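Local coordinates for tyrosine recombinase XerH (Helicobacter pylori, PDB 5JJV), which cuts and rejoins DNA at difH sites through a tyrosine-linked intermediate, acting in chromosome segregation, at the interface of chains A and B and the interface of chains A and C. Sequence-based numbering; all coordinates share one arbitrary frame. Chains: chain A/B/C, Tyrosine recombinase XerH.

Chain A meets two different copies of the same recombinase here: chain B in contact 1 and chain C in contact 2. The C-alpha centres of the two contacts lie about 50 Å apart, and they share no residues. Contact 1 joins catalytic domains, through the end of helix 309-324 and the start of helix 327-334 of chain A, against the end of helix 309-324 and C-terminal residues 348-355 of chain B; its centre is about 23 Å from B:Arg214 of the active site. Contact 2 joins the N-terminal regions, through helix 107-118 of chain A. Together they probably help tie neighbouring subunits into the tetramer.

Contact 1: the interface of chains A and B. Residues chain A 324, 326, 329; chain B 321, 325, 348, 352, 355.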
loop_
_atom_site.group_PDB
_atom_site.type_symbol
_atom_site.label_atom_id
_atom_site.label_comp_id
_atom_site.label_asym_id
_atom_site.label_seq_id
_atom_site.Cartn_x
_atom_site.Cartn_y
_atom_site.Cartn_z
ATOM N N ARG A 324 -2.262 25.460 -12.998
ATOM C CA ARG A 324 -1.868 25.830 -11.641
ATOM C C ARG A 324 -0.941 24.827 -10.961
ATOM O O ARG A 324 -0.156 25.205 -10.090
ATOM C CB ARG A 324 -3.114 26.033 -10.779
ATOM C CG ARG A 324 -3.950 27.230 -11.184
ATOM C CD ARG A 324 -3.201 28.523 -10.916
ATOM N NE ARG A 324 -3.956 29.694 -11.348
ATOM C CZ ARG A 324 -3.771 30.315 -12.508
ATOM N NH1 ARG A 324 -2.848 29.878 -13.354
ATOM N NH2 ARG A 324 -4.504 31.375 -12.821
ATOM N N ASP A 326 -1.657 22.810 -8.757
ATOM C CA ASP A 326 -1.977 22.911 -7.340
ATOM C C ASP A 326 -3.048 21.877 -7.003
ATOM O O ASP A 326 -4.226 22.066 -7.313
ATOM C CB ASP A 326 -2.447 24.329 -7.004
ATOM C CG ASP A 326 -2.535 24.588 -5.510
ATOM O OD1 ASP A 326 -2.885 23.663 -4.749
ATOM O OD2 ASP A 326 -2.260 25.734 -5.096
ATOM N N LEU A 329 -5.839 23.104 -4.705
ATOM C CA LEU A 329 -6.696 24.038 -5.423
ATOM C C LEU A 329 -7.703 23.279 -6.282
ATOM O O LEU A 329 -8.865 23.673 -6.383
ATOM C CB LEU A 329 -5.867 24.986 -6.289
ATOM C CG LEU A 329 -6.657 25.989 -7.133
ATOM C CD1 LEU A 329 -7.602 26.799 -6.259
ATOM C CD2 LEU A 329 -5.716 26.904 -7.899
ATOM N N TYR B 321 2.950 24.469 2.262
ATOM C CA TYR B 321 2.242 24.207 1.016
ATOM C C TYR B 321 1.960 25.504 0.270
ATOM O O TYR B 321 1.959 25.534 -0.959
ATOM C CB TYR B 321 0.931 23.460 1.264
ATOM C CG TYR B 321 0.205 23.113 -0.020
ATOM C CD1 TYR B 321 0.499 21.944 -0.709
ATOM C CD2 TYR B 321 -0.756 23.963 -0.554
ATOM C CE1 TYR B 321 -0.150 21.625 -1.886
ATOM C CE2 TYR B 321 -1.408 23.653 -1.733
ATOM C CZ TYR B 321 -1.100 22.483 -2.394
ATOM O OH TYR B 321 -1.745 22.163 -3.566
ATOM N N HIS B 325 3.410 24.428 -2.860
ATOM C CA HIS B 325 2.332 23.684 -3.520
ATOM C C HIS B 325 2.668 22.202 -3.674
ATOM O O HIS B 325 2.307 21.577 -4.671
ATOM C CB HIS B 325 2.015 24.287 -4.894
ATOM C CG HIS B 325 1.331 25.618 -4.829
ATOM N ND1 HIS B 325 1.053 26.367 -5.952
ATOM C CD2 HIS B 325 0.867 26.333 -3.775
ATOM C CE1 HIS B 325 0.448 27.486 -5.594
ATOM N NE2 HIS B 325 0.324 27.490 -4.280
ATOM N N PHE B 348 -6.705 25.728 3.573
ATOM C CA PHE B 348 -6.880 26.458 2.324
ATOM C C PHE B 348 -7.707 27.724 2.524
ATOM O O PHE B 348 -8.845 27.663 2.989
ATOM C CB PHE B 348 -7.545 25.550 1.285
ATOM C CG PHE B 348 -7.850 26.229 -0.020
ATOM C CD1 PHE B 348 -6.893 26.299 -1.019
ATOM C CD2 PHE B 348 -9.102 26.780 -0.255
ATOM C CE1 PHE B 348 -7.172 26.916 -2.225
ATOM C CE2 PHE B 348 -9.389 27.397 -1.459
ATOM C CZ PHE B 348 -8.422 27.465 -2.446
ATOM N N ARG B 352 -8.490 32.046 -2.287
ATOM C CA ARG B 352 -7.632 31.506 -3.339
ATOM C C ARG B 352 -8.419 30.846 -4.468
ATOM O O ARG B 352 -7.834 30.368 -5.440
ATOM C CB ARG B 352 -6.639 30.497 -2.761
ATOM C CG ARG B 352 -5.376 31.118 -2.200
ATOM C CD ARG B 352 -4.157 30.308 -2.609
ATOM N NE ARG B 352 -4.259 28.913 -2.189
ATOM C CZ ARG B 352 -3.786 27.887 -2.889
ATOM N NH1 ARG B 352 -3.179 28.097 -4.049
ATOM N NH2 ARG B 352 -3.922 26.649 -2.432
ATOM N N GLU B 355 -7.902 32.135 -7.920
ATOM C CA GLU B 355 -6.790 31.588 -8.686
ATOM C C GLU B 355 -7.299 30.500 -9.625
ATOM O O GLU B 355 -6.676 30.200 -10.642
ATOM C CB GLU B 355 -5.706 31.029 -7.762
ATOM C CG GLU B 355 -5.004 32.079 -6.917
ATOM C CD GLU B 355 -3.854 31.506 -6.111
ATOM O OE1 GLU B 355 -3.456 30.351 -6.373
ATOM O OE2 GLU B 355 -3.347 32.210 -5.213
HETATM O O HOH W 1 2.001 25.178 -8.183
#
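A:Asp326 and B:Arg352 reach across from opposite directions, carboxylate and guanidinium planes 30° apart, in a contact between catalytic domains that probably helps hold neighbouring subunits together. B:Arg352 NH1 donates a nearly straight bond to carboxylate OD2 of A:Asp326 at 2.7 Å, on the syn side though tilted out of the carboxylate plane, with the oxygen lying in the guanidinium plane; the second arm, NH2, adds only a weak bond. Bends at chi2 and chi3 turn the arginine tip toward this oxygen, and B:Glu355 OE1 forms a second salt bridge to NH1 at 3.2 Å, steadying the guanidinium from its own chain. OD2 of A:Asp326 also sits over the centre of the B:His325 imidazole, 3.2 Å above its plane, a face contact whose strength would probably depend on the charge of the ring. With A:Asp326 CG anti to the backbone N (chi1 -169°), OD1 caps the start of helix 327-334 by accepting the backbone N of A:Leu329 from above the carboxylate plane. The same OD1 lies at the edge of the B:Tyr321 ring, but its modelled approach to the phenol OH is too short to interpret. A:Leu329 CD1 packs obliquely on the rim of B:Phe348, 4.0 Å from CZ. On the far flank A:Arg324 NE donates to the backbone O of B:Glu355 at 2.9 Å. Water 1 links the backbone O of A:Arg324 to B:His325, lying in the imidazole plane 2.7 Å from ND1.

Contact 2: the interface of chains A and C. Residues chain A 106-109; chain C 2, 26, 139, 143.
A:Val108, in the first turn of helix 107-118, is the main apolar plug of this patch, with 100 Å² of its surface hidden by chain C. Its two methyls divide the work. CG1, anti to the backbone N (chi1 -179°), points among C:Met2, C:Tyr26 and C:Tyr139. A:Val108 CG1 lies 3.6 Å from the terminal methyl CE of C:Met2. Ring atom CD1 of C:Tyr26 is 3.7 Å from A:Val108 CG1, the tyrosine side chain crossing the valine at about a right angle. The phenol OH of C:Tyr139 reaches the same methyl. A:Val108 CG2 instead meets the amide of C:Gln143, 3.4 Å from its CD, the two side chains approaching from opposite directions. C:Met2 is folded by bends at chi2 and chi3, which bring CE back toward the valine while its CG rests 3.8 Å from CB of A:Met109.

A polar link is the hydrogen bond from C:Gln143 NE2 to carboxylate OD2 of A:Asp106, 3.0 Å long and nearly straight (172° at H). The acceptor lies in the amide plane, whereas the donor comes from above the carboxylate plane; the two planes stand 64° apart. Within chain C, NE2 also donates to the backbone O of C:Met2 at 3.1 Å, from above the carbonyl plane, so one amide nitrogen ties the N-terminal segment to the end of helix 123-143 and to chain A together. The aliphatic CG of C:Gln143 sits over the centre of the C:Tyr139 ring, which buttresses the glutamine from behind.

On chain A, the other carboxylate oxygen, OD1 of A:Asp106, accepts the backbone N of A:Met109 at 2.9 Å, capping the start of helix 107-118 and steadying the carboxylate for its partner. The patch thus docks this helix start against the N-terminal region of chain C, probably helping to hold neighbouring subunits together in the recombinase tetramer on DNA.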
loop_
_atom_site.group_PDB
_atom_site.type_symbol
_atom_site.label_atom_id
_atom_site.label_comp_id
_atom_site.label_asym_id
_atom_site.label_seq_id
_atom_site.Cartn_x
_atom_site.Cartn_y
_atom_site.Cartn_z
ATOM N N ASP A 106 -20.430 -20.111 -1.887
ATOM C CA ASP A 106 -19.083 -19.666 -1.555
ATOM C C ASP A 106 -18.577 -18.708 -2.628
ATOM O O ASP A 106 -19.313 -18.363 -3.553
ATOM C CB ASP A 106 -18.133 -20.858 -1.399
ATOM C CG ASP A 106 -18.222 -21.841 -2.553
ATOM O OD1 ASP A 106 -18.620 -21.435 -3.665
ATOM O OD2 ASP A 106 -17.884 -23.026 -2.347
ATOM N N GLU A 107 -17.324 -18.283 -2.508
ATOM C CA GLU A 107 -16.756 -17.329 -3.454
ATOM C C GLU A 107 -16.541 -17.955 -4.830
ATOM O O GLU A 107 -16.429 -17.248 -5.830
ATOM C CB GLU A 107 -15.440 -16.765 -2.917
ATOM C CG GLU A 107 -15.605 -15.944 -1.649
ATOM C CD GLU A 107 -14.311 -15.301 -1.197
ATOM O OE1 GLU A 107 -13.284 -15.481 -1.886
ATOM O OE2 GLU A 107 -14.321 -14.615 -0.153
ATOM N N VAL A 108 -16.489 -19.281 -4.875
ATOM C CA VAL A 108 -16.333 -19.992 -6.138
ATOM C C VAL A 108 -17.624 -19.928 -6.952
ATOM O O VAL A 108 -17.594 -19.758 -8.173
ATOM C CB VAL A 108 -15.932 -21.457 -5.907
ATOM C CG1 VAL A 108 -15.762 -22.177 -7.231
ATOM C CG2 VAL A 108 -14.647 -21.522 -5.101
ATOM N N MET A 109 -18.758 -20.056 -6.269
ATOM C CA MET A 109 -20.055 -19.910 -6.917
ATOM C C MET A 109 -20.266 -18.470 -7.374
ATOM O O MET A 109 -20.784 -18.226 -8.464
ATOM C CB MET A 109 -21.185 -20.333 -5.976
ATOM C CG MET A 109 -22.577 -20.087 -6.540
ATOM S SD MET A 109 -23.896 -20.368 -5.344
ATOM C CE MET A 109 -23.660 -22.106 -4.982
ATOM N N MET C 2 -20.618 -26.147 -5.226
ATOM C CA MET C 2 -19.233 -26.016 -5.659
ATOM C C MET C 2 -18.299 -26.763 -4.713
ATOM O O MET C 2 -17.087 -26.802 -4.924
ATOM C CB MET C 2 -18.826 -24.544 -5.747
ATOM C CG MET C 2 -19.619 -23.735 -6.758
ATOM S SD MET C 2 -19.648 -24.475 -8.402
ATOM C CE MET C 2 -17.902 -24.589 -8.777
ATOM N N TYR C 26 -12.810 -22.781 -12.417
ATOM C CA TYR C 26 -12.888 -21.626 -11.532
ATOM C C TYR C 26 -12.015 -20.489 -12.047
ATOM O O TYR C 26 -12.383 -19.316 -11.949
ATOM C CB TYR C 26 -12.470 -22.005 -10.110
ATOM C CG TYR C 26 -12.147 -20.812 -9.242
ATOM C CD1 TYR C 26 -13.158 -20.012 -8.724
ATOM C CD2 TYR C 26 -10.830 -20.480 -8.943
ATOM C CE1 TYR C 26 -12.867 -18.916 -7.933
ATOM C CE2 TYR C 26 -10.530 -19.386 -8.152
ATOM C CZ TYR C 26 -11.553 -18.608 -7.651
ATOM O OH TYR C 26 -11.262 -17.520 -6.863
ATOM N N TYR C 139 -7.109 -24.464 -3.790
ATOM C CA TYR C 139 -8.502 -24.624 -4.191
ATOM C C TYR C 139 -9.114 -25.857 -3.532
ATOM O O TYR C 139 -10.218 -25.799 -2.988
ATOM C CB TYR C 139 -8.602 -24.730 -5.715
ATOM C CG TYR C 139 -10.007 -24.897 -6.253
ATOM C CD1 TYR C 139 -10.556 -26.161 -6.441
ATOM C CD2 TYR C 139 -10.778 -23.793 -6.591
ATOM C CE1 TYR C 139 -11.836 -26.318 -6.936
ATOM C CE2 TYR C 139 -12.061 -23.942 -7.090
ATOM C CZ TYR C 139 -12.583 -25.207 -7.259
ATOM O OH TYR C 139 -13.858 -25.361 -7.754
ATOM N N GLN C 143 -12.264 -26.181 -1.028
ATOM C CA GLN C 143 -13.485 -26.702 -1.638
ATOM C C GLN C 143 -13.825 -28.148 -1.269
ATOM O O GLN C 143 -14.906 -28.630 -1.608
ATOM C CB GLN C 143 -13.393 -26.582 -3.162
ATOM C CG GLN C 143 -13.261 -25.150 -3.656
ATOM C CD GLN C 143 -14.350 -24.249 -3.113
ATOM O OE1 GLN C 143 -14.079 -23.318 -2.354
ATOM N NE2 GLN C 143 -15.590 -24.514 -3.504
#